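Local coordinates for protein putative Zn-dependent exopeptidase (Bacteroides vulgatus ATCC 8482, PDB 3GUX) that probably acts as a zinc-dependent aminopeptidase of peptidase family M28, releasing residues from the amino-terminal ends of peptides, at residues Gly216-Thr221 with Pro264-Ile269; Lys228-Ala233 with Lys240-Glu245. All coordinates share one frame; numbering follows the deposited sequence.

Interaction 1: Gly216-Thr221 with Pro264-Ile269; sequences GYSART and PCVDII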
ATOM      1  N   GLY A 216      15.513   5.738  -2.081  1.00 13.72           N
ATOM      2  CA  GLY A 216      16.704   5.135  -2.689  1.00 14.66           C
ATOM      3  C   GLY A 216      16.534   3.857  -3.489  1.00 14.23           C
ATOM      4  O   GLY A 216      16.987   3.788  -4.635  1.00 12.61           O
ATOM      5  N   TYR A 217      15.935   2.828  -2.886  1.00 12.12           N
ATOM      6  CA  TYR A 217      15.738   1.549  -3.583  1.00 12.45           C
ATOM      7  C   TYR A 217      14.794   1.727  -4.783  1.00 13.71           C
ATOM      8  O   TYR A 217      15.114   1.278  -5.909  1.00 12.40           O
ATOM      9  CB  TYR A 217      15.270   0.447  -2.631  1.00 11.46           C
ATOM     10  CG  TYR A 217      15.264  -0.918  -3.262  1.00  9.37           C
ATOM     11  CD1 TYR A 217      16.389  -1.737  -3.217  1.00  7.49           C
ATOM     12  CD2 TYR A 217      14.131  -1.394  -3.912  1.00 11.37           C
ATOM     13  CE1 TYR A 217      16.388  -3.002  -3.839  1.00 12.38           C
ATOM     14  CE2 TYR A 217      14.104  -2.632  -4.518  1.00 11.24           C
ATOM     15  CZ  TYR A 217      15.219  -3.443  -4.462  1.00 14.16           C
ATOM     16  OH  TYR A 217      15.145  -4.662  -5.085  1.00 12.88           O
ATOM     17  N   SER A 218      13.679   2.419  -4.560  1.00 12.52           N
ATOM     18  CA  SER A 218      12.728   2.720  -5.631  1.00 13.10           C
ATOM     19  C   SER A 218      13.413   3.438  -6.827  1.00 13.52           C
ATOM     20  O   SER A 218      13.135   3.119  -7.970  1.00 14.44           O
ATOM     21  CB  SER A 218      11.560   3.581  -5.122  1.00 11.06           C
ATOM     22  OG  SER A 218      10.817   2.966  -4.034  1.00 14.94           O
ATOM     23  N   ALA A 219      14.328   4.364  -6.524  1.00 13.31           N
ATOM     24  CA  ALA A 219      15.038   5.171  -7.508  1.00 13.04           C
ATOM     25  C   ALA A 219      16.087   4.405  -8.297  1.00 11.42           C
ATOM     26  O   ALA A 219      16.612   4.935  -9.272  1.00  9.64           O
ATOM     27  CB  ALA A 219      15.681   6.359  -6.813  1.00 14.47           C
ATOM     28  N   ARG A 220      16.481   3.202  -7.868  1.00 11.18           N
ATOM     29  CA  ARG A 220      17.387   2.394  -8.699  1.00 12.47           C
ATOM     30  C   ARG A 220      16.696   1.163  -9.305  1.00 10.83           C
ATOM     31  O   ARG A 220      17.229   0.551 -10.198  1.00 14.24           O
ATOM     32  CB  ARG A 220      18.659   2.019  -7.945  1.00 14.57           C
ATOM     33  CG  ARG A 220      18.527   1.054  -6.857  1.00 17.10           C
ATOM     34  CD  ARG A 220      19.914   0.760  -6.310  1.00 16.02           C
ATOM     35  NE  ARG A 220      19.794  -0.234  -5.251  1.00 25.76           N
ATOM     36  CZ  ARG A 220      19.829  -1.556  -5.426  1.00 25.66           C
ATOM     37  NH1 ARG A 220      20.004  -2.112  -6.626  1.00 25.91           N
ATOM     38  NH2 ARG A 220      19.692  -2.348  -4.373  1.00 33.49           N
ATOM     39  N   THR A 221      15.523   0.811  -8.816  1.00 12.62           N
ATOM     40  CA  THR A 221      14.763  -0.327  -9.306  1.00 12.63           C
ATOM     41  C   THR A 221      13.471   0.049 -10.042  1.00  8.34           C
ATOM     42  O   THR A 221      12.939  -0.778 -10.851  1.00  7.00           O
ATOM     43  CB  THR A 221      14.371  -1.224  -8.104  1.00 11.55           C
ATOM     44  OG1 THR A 221      13.824  -0.395  -7.074  1.00  8.62           O
ATOM     45  CG2 THR A 221      15.589  -1.963  -7.570  1.00 19.80           C
ATOM     46  N   PRO A 264       8.814  -4.017 -10.419  1.00 12.19           N
ATOM     47  CA  PRO A 264       9.372  -2.794  -9.836  1.00 13.90           C
ATOM     48  C   PRO A 264       8.320  -2.166  -8.903  1.00 13.30           C
ATOM     49  O   PRO A 264       7.137  -2.138  -9.228  1.00 13.08           O
ATOM     50  CB  PRO A 264       9.607  -1.897 -11.032  1.00 14.26           C
ATOM     51  CG  PRO A 264       8.674  -2.429 -12.079  1.00 19.24           C
ATOM     52  CD  PRO A 264       8.729  -3.905 -11.886  1.00 15.53           C
ATOM     53  N   CYS A 265       8.749  -1.698  -7.752  1.00 13.02           N
ATOM     54  CA  CYS A 265       7.814  -1.231  -6.777  1.00 11.63           C
ATOM     55  C   CYS A 265       8.314   0.032  -6.123  1.00 11.40           C
ATOM     56  O   CYS A 265       9.425   0.058  -5.584  1.00  9.37           O
ATOM     57  CB  CYS A 265       7.613  -2.318  -5.741  1.00 14.76           C
ATOM     58  SG  CYS A 265       6.266  -1.988  -4.669  1.00 16.97           S
ATOM     59  N   VAL A 266       7.461   1.058  -6.138  1.00 10.83           N
ATOM     60  CA  VAL A 266       7.790   2.382  -5.633  1.00 10.08           C
ATOM     61  C   VAL A 266       7.296   2.561  -4.214  1.00 10.49           C
ATOM     62  O   VAL A 266       6.114   2.378  -3.946  1.00 14.54           O
ATOM     63  CB  VAL A 266       7.161   3.508  -6.550  1.00  8.24           C
ATOM     64  CG1 VAL A 266       7.527   4.870  -6.065  1.00  4.80           C
ATOM     65  CG2 VAL A 266       7.617   3.363  -8.016  1.00 10.15           C
ATOM     66  N   ASP A 267       8.186   2.951  -3.309  1.00  9.16           N
ATOM     67  CA  ASP A 267       7.796   3.268  -1.948  1.00 12.26           C
ATOM     68  C   ASP A 267       7.502   4.782  -1.808  1.00 12.80           C
ATOM     69  O   ASP A 267       8.387   5.612  -2.077  1.00 12.10           O
ATOM     70  CB  ASP A 267       8.905   2.826  -0.983  1.00 14.30           C
ATOM     71  CG  ASP A 267       8.457   2.775   0.471  1.00 13.30           C
ATOM     72  OD1 ASP A 267       7.246   2.995   0.785  1.00 15.47           O
ATOM     73  OD2 ASP A 267       9.332   2.504   1.321  1.00 16.05           O
ATOM     74  N   ILE A 268       6.253   5.130  -1.449  1.00 12.50           N
ATOM     75  CA  ILE A 268       5.841   6.500  -1.133  1.00 11.39           C
ATOM     76  C   ILE A 268       5.878   6.503   0.391  1.00 12.74           C
ATOM     77  O   ILE A 268       4.984   5.925   1.009  1.00  9.20           O
ATOM     78  CB  ILE A 268       4.422   6.871  -1.660  1.00 14.00           C
ATOM     79  CG1 ILE A 268       4.334   6.620  -3.185  1.00 13.36           C
ATOM     80  CG2 ILE A 268       4.059   8.304  -1.254  1.00 10.60           C
ATOM     81  CD1 ILE A 268       2.920   6.950  -3.809  1.00 12.89           C
ATOM     82  N   ILE A 269       6.917   7.124   0.958  1.00 12.79           N
ATOM     83  CA  ILE A 269       7.227   7.073   2.383  1.00 10.26           C
ATOM     84  C   ILE A 269       7.723   8.435   2.871  1.00 13.77           C
ATOM     85  O   ILE A 269       8.533   9.073   2.221  1.00 13.35           O
ATOM     86  CB  ILE A 269       8.260   5.945   2.700  1.00 10.92           C
ATOM     87  CG1 ILE A 269       8.535   5.814   4.219  1.00 17.17           C
ATOM     88  CG2 ILE A 269       9.554   6.125   1.865  1.00  6.44           C
ATOM     89  CD1 ILE A 269       9.302   4.513   4.632  1.00 12.56           C
TER
HETATM   90  O   HOH W   1      11.233  -1.833  -6.555  1.00  9.51           O
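Ser218 lies across the backbone of Val266, its OG 3.5 Å from Val266 CA, and the hydroxyl ends at the next peptide along the strand. There OG accepts from Asp267 N at 2.7 Å with an N-H...O angle of 174°, a short and nearly straight bond. The first torsion of Ser218 (chi1 -58°) sets OG anti to the carbonyl carbon and beside its own backbone N, the position from which it meets this N-H. The fit is also close on the Asp267 side chain, whose CB stands 3.6 Å from Ser218 OG. The Asp267 side chain also touches Leu201 and Asp203 of strand 198-203 and His254 of helix 253-260. Strand 265-269 is the outermost strand at one end of the mixed central sheet of this M28 peptidase fold. Val266 and Ile268 make their backbone bonds with the neighbouring strand 198-203, whereas the N-H groups of Cys265 and Asp267 are met from the segment 216-221, the first through water and the second directly. The water accepts from Cys265 N at 2.8 Å and donates to Thr221 OG1 at 3.0 Å, so Thr221 touches the strand through solvent where Ser218 touches it with its own hydroxyl. Thr221 CG2, meanwhile, sits 3.4 Å above the plane of the Tyr217 ring, offset toward the rim. Tyr217 OH is bonded to Asn258 of helix 253-260, while the carboxylate of Glu215 accepts from the backbone N of both Tyr217 and Ser218. At the start of segment 264-269 the two segments meet again where Pro264 CB approaches the carbonyl oxygen Thr221 O to 3.5 Å.

Interaction 2: Lys228-Ala233 with Lys240-Glu245; sequences KIWKKA and KYFVKE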
ATOM      1  N   LYS A 228       7.103   9.100 -12.735  1.00 12.45           N
ATOM      2  CA  LYS A 228       5.747   9.240 -13.270  1.00 13.03           C
ATOM      3  C   LYS A 228       4.780   9.707 -12.201  1.00 14.33           C
ATOM      4  O   LYS A 228       3.961  10.599 -12.417  1.00 10.49           O
ATOM      5  CB  LYS A 228       5.285   7.887 -13.814  1.00 14.43           C
ATOM      6  CG  LYS A 228       3.950   7.886 -14.536  1.00 19.51           C
ATOM      7  CD  LYS A 228       3.365   6.481 -14.663  1.00 26.78           C
ATOM      8  CE  LYS A 228       4.257   5.535 -15.435  1.00 32.98           C
ATOM      9  NZ  LYS A 228       3.587   4.226 -15.642  1.00 35.76           N
ATOM     10  N   ILE A 229       4.856   9.050 -11.050  1.00 13.20           N
ATOM     11  CA  ILE A 229       4.030   9.339  -9.906  1.00 12.45           C
ATOM     12  C   ILE A 229       4.316  10.760  -9.374  1.00 13.31           C
ATOM     13  O   ILE A 229       3.391  11.534  -9.111  1.00  8.82           O
ATOM     14  CB  ILE A 229       4.243   8.246  -8.798  1.00 12.35           C
ATOM     15  CG1 ILE A 229       3.697   6.886  -9.281  1.00 12.67           C
ATOM     16  CG2 ILE A 229       3.597   8.669  -7.494  1.00 10.96           C
ATOM     17  CD1 ILE A 229       4.200   5.611  -8.460  1.00  8.86           C
ATOM     18  N   TRP A 230       5.594  11.116  -9.263  1.00 13.05           N
ATOM     19  CA  TRP A 230       5.963  12.448  -8.774  1.00 12.88           C
ATOM     20  C   TRP A 230       5.551  13.520  -9.781  1.00 12.15           C
ATOM     21  O   TRP A 230       5.151  14.606  -9.378  1.00 11.87           O
ATOM     22  CB  TRP A 230       7.453  12.543  -8.452  1.00 12.64           C
ATOM     23  CG  TRP A 230       7.839  12.225  -7.027  1.00 12.83           C
ATOM     24  CD1 TRP A 230       8.522  13.046  -6.168  1.00 12.80           C
ATOM     25  CD2 TRP A 230       7.588  11.010  -6.291  1.00 16.08           C
ATOM     26  NE1 TRP A 230       8.728  12.420  -4.971  1.00 11.78           N
ATOM     27  CE2 TRP A 230       8.159  11.175  -5.015  1.00 10.47           C
ATOM     28  CE3 TRP A 230       6.927   9.810  -6.585  1.00 11.71           C
ATOM     29  CZ2 TRP A 230       8.072  10.195  -4.023  1.00  8.04           C
ATOM     30  CZ3 TRP A 230       6.864   8.832  -5.611  1.00 16.49           C
ATOM     31  CH2 TRP A 230       7.438   9.030  -4.352  1.00 13.49           C
ATOM     32  N   LYS A 231       5.625  13.188 -11.074  1.00 11.66           N
ATOM     33  CA  LYS A 231       5.160  14.042 -12.165  1.00 11.27           C
ATOM     34  C   LYS A 231       3.697  14.375 -12.001  1.00 11.43           C
ATOM     35  O   LYS A 231       3.309  15.533 -12.068  1.00  9.43           O
ATOM     36  CB  LYS A 231       5.364  13.361 -13.547  1.00 12.26           C
ATOM     37  CG  LYS A 231       5.005  14.190 -14.769  1.00 13.68           C
ATOM     38  CD  LYS A 231       5.225  13.394 -16.098  1.00 11.52           C
ATOM     39  CE  LYS A 231       4.634  14.174 -17.301  1.00 14.49           C
ATOM     40  NZ  LYS A 231       4.525  13.325 -18.503  1.00 21.59           N
ATOM     41  N   LYS A 232       2.883  13.352 -11.764  1.00 15.12           N
ATOM     42  CA  LYS A 232       1.441  13.554 -11.632  1.00 12.66           C
ATOM     43  C   LYS A 232       1.097  14.403 -10.427  1.00  9.30           C
ATOM     44  O   LYS A 232       0.229  15.267 -10.503  1.00 10.54           O
ATOM     45  CB  LYS A 232       0.706  12.215 -11.564  1.00 13.54           C
ATOM     46  CG  LYS A 232      -0.842  12.342 -11.495  1.00 14.52           C
ATOM     47  CD  LYS A 232      -1.474  12.967 -12.706  1.00 13.90           C
ATOM     48  CE  LYS A 232      -1.435  12.085 -13.934  1.00 15.25           C
ATOM     49  NZ  LYS A 232      -2.194  12.785 -15.021  1.00 11.86           N
ATOM     50  N   ALA A 233       1.791  14.176  -9.333  1.00 10.80           N
ATOM     51  CA  ALA A 233       1.568  14.912  -8.109  1.00 12.92           C
ATOM     52  C   ALA A 233       1.755  16.416  -8.358  1.00 10.87           C
ATOM     53  O   ALA A 233       0.924  17.241  -7.949  1.00 11.93           O
ATOM     54  CB  ALA A 233       2.499  14.414  -7.042  1.00  6.08           C
ATOM     55  N   LYS A 240       4.351  20.133  -3.200  1.00 14.04           N
ATOM     56  CA  LYS A 240       4.805  20.360  -1.819  1.00 14.37           C
ATOM     57  C   LYS A 240       5.087  19.058  -1.103  1.00 12.65           C
ATOM     58  O   LYS A 240       6.008  18.957  -0.281  1.00 11.46           O
ATOM     59  CB  LYS A 240       3.716  21.069  -1.013  1.00 14.79           C
ATOM     60  N   TYR A 241       4.277  18.060  -1.419  1.00 12.30           N
ATOM     61  CA  TYR A 241       4.360  16.755  -0.801  1.00 12.18           C
ATOM     62  C   TYR A 241       5.315  15.816  -1.508  1.00 13.63           C
ATOM     63  O   TYR A 241       6.000  15.076  -0.842  1.00 11.71           O
ATOM     64  CB  TYR A 241       2.982  16.116  -0.746  1.00 13.50           C
ATOM     65  CG  TYR A 241       2.011  16.873   0.112  1.00 10.14           C
ATOM     66  CD1 TYR A 241       2.020  16.709   1.501  1.00  9.70           C
ATOM     67  CD2 TYR A 241       1.098  17.748  -0.450  1.00  9.41           C
ATOM     68  CE1 TYR A 241       1.145  17.386   2.312  1.00 17.41           C
ATOM     69  CE2 TYR A 241       0.208  18.453   0.358  1.00 15.31           C
ATOM     70  CZ  TYR A 241       0.227  18.250   1.738  1.00 14.62           C
ATOM     71  OH  TYR A 241      -0.660  18.925   2.552  1.00 17.34           O
ATOM     72  N   PHE A 242       5.387  15.888  -2.846  1.00 13.59           N
ATOM     73  CA  PHE A 242       6.226  14.981  -3.632  1.00 14.05           C
ATOM     74  C   PHE A 242       7.468  15.698  -4.136  1.00 12.98           C
ATOM     75  O   PHE A 242       7.477  16.242  -5.250  1.00 11.22           O
ATOM     76  CB  PHE A 242       5.414  14.388  -4.780  1.00 15.61           C
ATOM     77  CG  PHE A 242       4.357  13.424  -4.326  1.00 16.12           C
ATOM     78  CD1 PHE A 242       3.148  13.876  -3.838  1.00 15.41           C
ATOM     79  CD2 PHE A 242       4.589  12.056  -4.355  1.00 16.00           C
ATOM     80  CE1 PHE A 242       2.195  12.978  -3.396  1.00 14.06           C
ATOM     81  CE2 PHE A 242       3.635  11.158  -3.927  1.00 18.13           C
ATOM     82  CZ  PHE A 242       2.435  11.625  -3.446  1.00 11.96           C
ATOM     83  N   VAL A 243       8.506  15.679  -3.296  1.00 12.13           N
ATOM     84  CA  VAL A 243       9.781  16.340  -3.568  1.00 14.94           C
ATOM     85  C   VAL A 243      10.617  15.496  -4.528  1.00 14.92           C
ATOM     86  O   VAL A 243      11.005  14.358  -4.185  1.00 12.99           O
ATOM     87  CB  VAL A 243      10.588  16.604  -2.265  1.00 16.22           C
ATOM     88  CG1 VAL A 243      11.908  17.296  -2.581  1.00 16.41           C
ATOM     89  CG2 VAL A 243       9.775  17.441  -1.291  1.00 17.22           C
ATOM     90  N   LYS A 244      10.915  16.045  -5.713  1.00 12.33           N
ATOM     91  CA  LYS A 244      11.677  15.313  -6.716  1.00 13.87           C
ATOM     92  C   LYS A 244      13.148  15.411  -6.396  1.00 14.90           C
ATOM     93  O   LYS A 244      13.908  16.051  -7.125  1.00 16.09           O
ATOM     94  CB  LYS A 244      11.428  15.863  -8.107  1.00 13.45           C
ATOM     95  CG  LYS A 244      10.010  15.828  -8.569  1.00 19.65           C
ATOM     96  CD  LYS A 244       9.950  16.320  -9.966  1.00 16.77           C
ATOM     97  CE  LYS A 244       8.568  16.315 -10.501  1.00 14.84           C
ATOM     98  NZ  LYS A 244       8.553  17.039 -11.807  1.00 17.99           N
ATOM     99  N   GLU A 245      13.558  14.793  -5.304  1.00 16.13           N
ATOM    100  CA  GLU A 245      14.948  14.795  -4.862  1.00 17.83           C
ATOM    101  C   GLU A 245      15.207  13.455  -4.223  1.00 19.92           C
ATOM    102  O   GLU A 245      14.290  12.864  -3.647  1.00 20.74           O
ATOM    103  CB  GLU A 245      15.222  15.916  -3.850  1.00 18.47           C
ATOM    104  CG  GLU A 245      14.975  17.353  -4.394  1.00 22.60           C
ATOM    105  CD  GLU A 245      15.220  18.465  -3.375  1.00 25.03           C
ATOM    106  OE1 GLU A 245      15.790  18.191  -2.296  1.00 32.38           O
ATOM    107  OE2 GLU A 245      14.827  19.620  -3.664  1.00 39.06           O
TER
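With chi1 of -69°, Phe242 holds CG anti to its carbonyl carbon and beside its backbone N, which turns the ring toward Trp230, whose own CG stands off the staggered position as the indole meets it. The two side chains cross at about a right angle, and the rings form a T-shaped stack with planes at 89° and centroids 5.0 Å apart. Phe242 supplies the edge: its CD2 stands 3.6 Å above the indole plane, over the centre, while its CB lies 3.8 Å from the centroid of the five-membered ring in a CH-pi contact. Ala233 CB closes tightly on Phe242 CD1 at 3.3 Å. At the indole rim, Trp230 NE1 makes a weak hydrogen bond to Val243 O at 3.1 Å, its stronger partner being Phe212 O, and Lys244 CG comes within 4.0 Å of Trp230 CD1. An alanine in place of Trp230 would probably leave Phe212 O without this donor and open a gap against the edge of Phe242. Tyr241 and Glu245 make backbone bonds with Phe212 and Tyr214. Helix 223-236 thus packs through a T-shaped aromatic pair on the short strand 242-244, at 119° to it, beside the central sheet of the M28 fold.

How the interactions relate
The two contacts have centres about 13 Å apart, on the same side of the chain's centre. Interaction 2 is nested in sequence inside interaction 1: helix 218-221 comes first, then helix 223-236 and strand 242-244, and after helix 253-260 the chain returns as strand 265-269. The contacts also touch in space. Ile268 CG2 lies 3.9 Å from Phe242 CE2, and Val266 CG1 lies 4.0 Å from Trp230 CZ3. One outermost strand of the central sheet thus meets the short helix of interaction 1 and touches the aromatic pair of interaction 2, so helix 223-236 and strand 242-244 pack on the edge of that sheet.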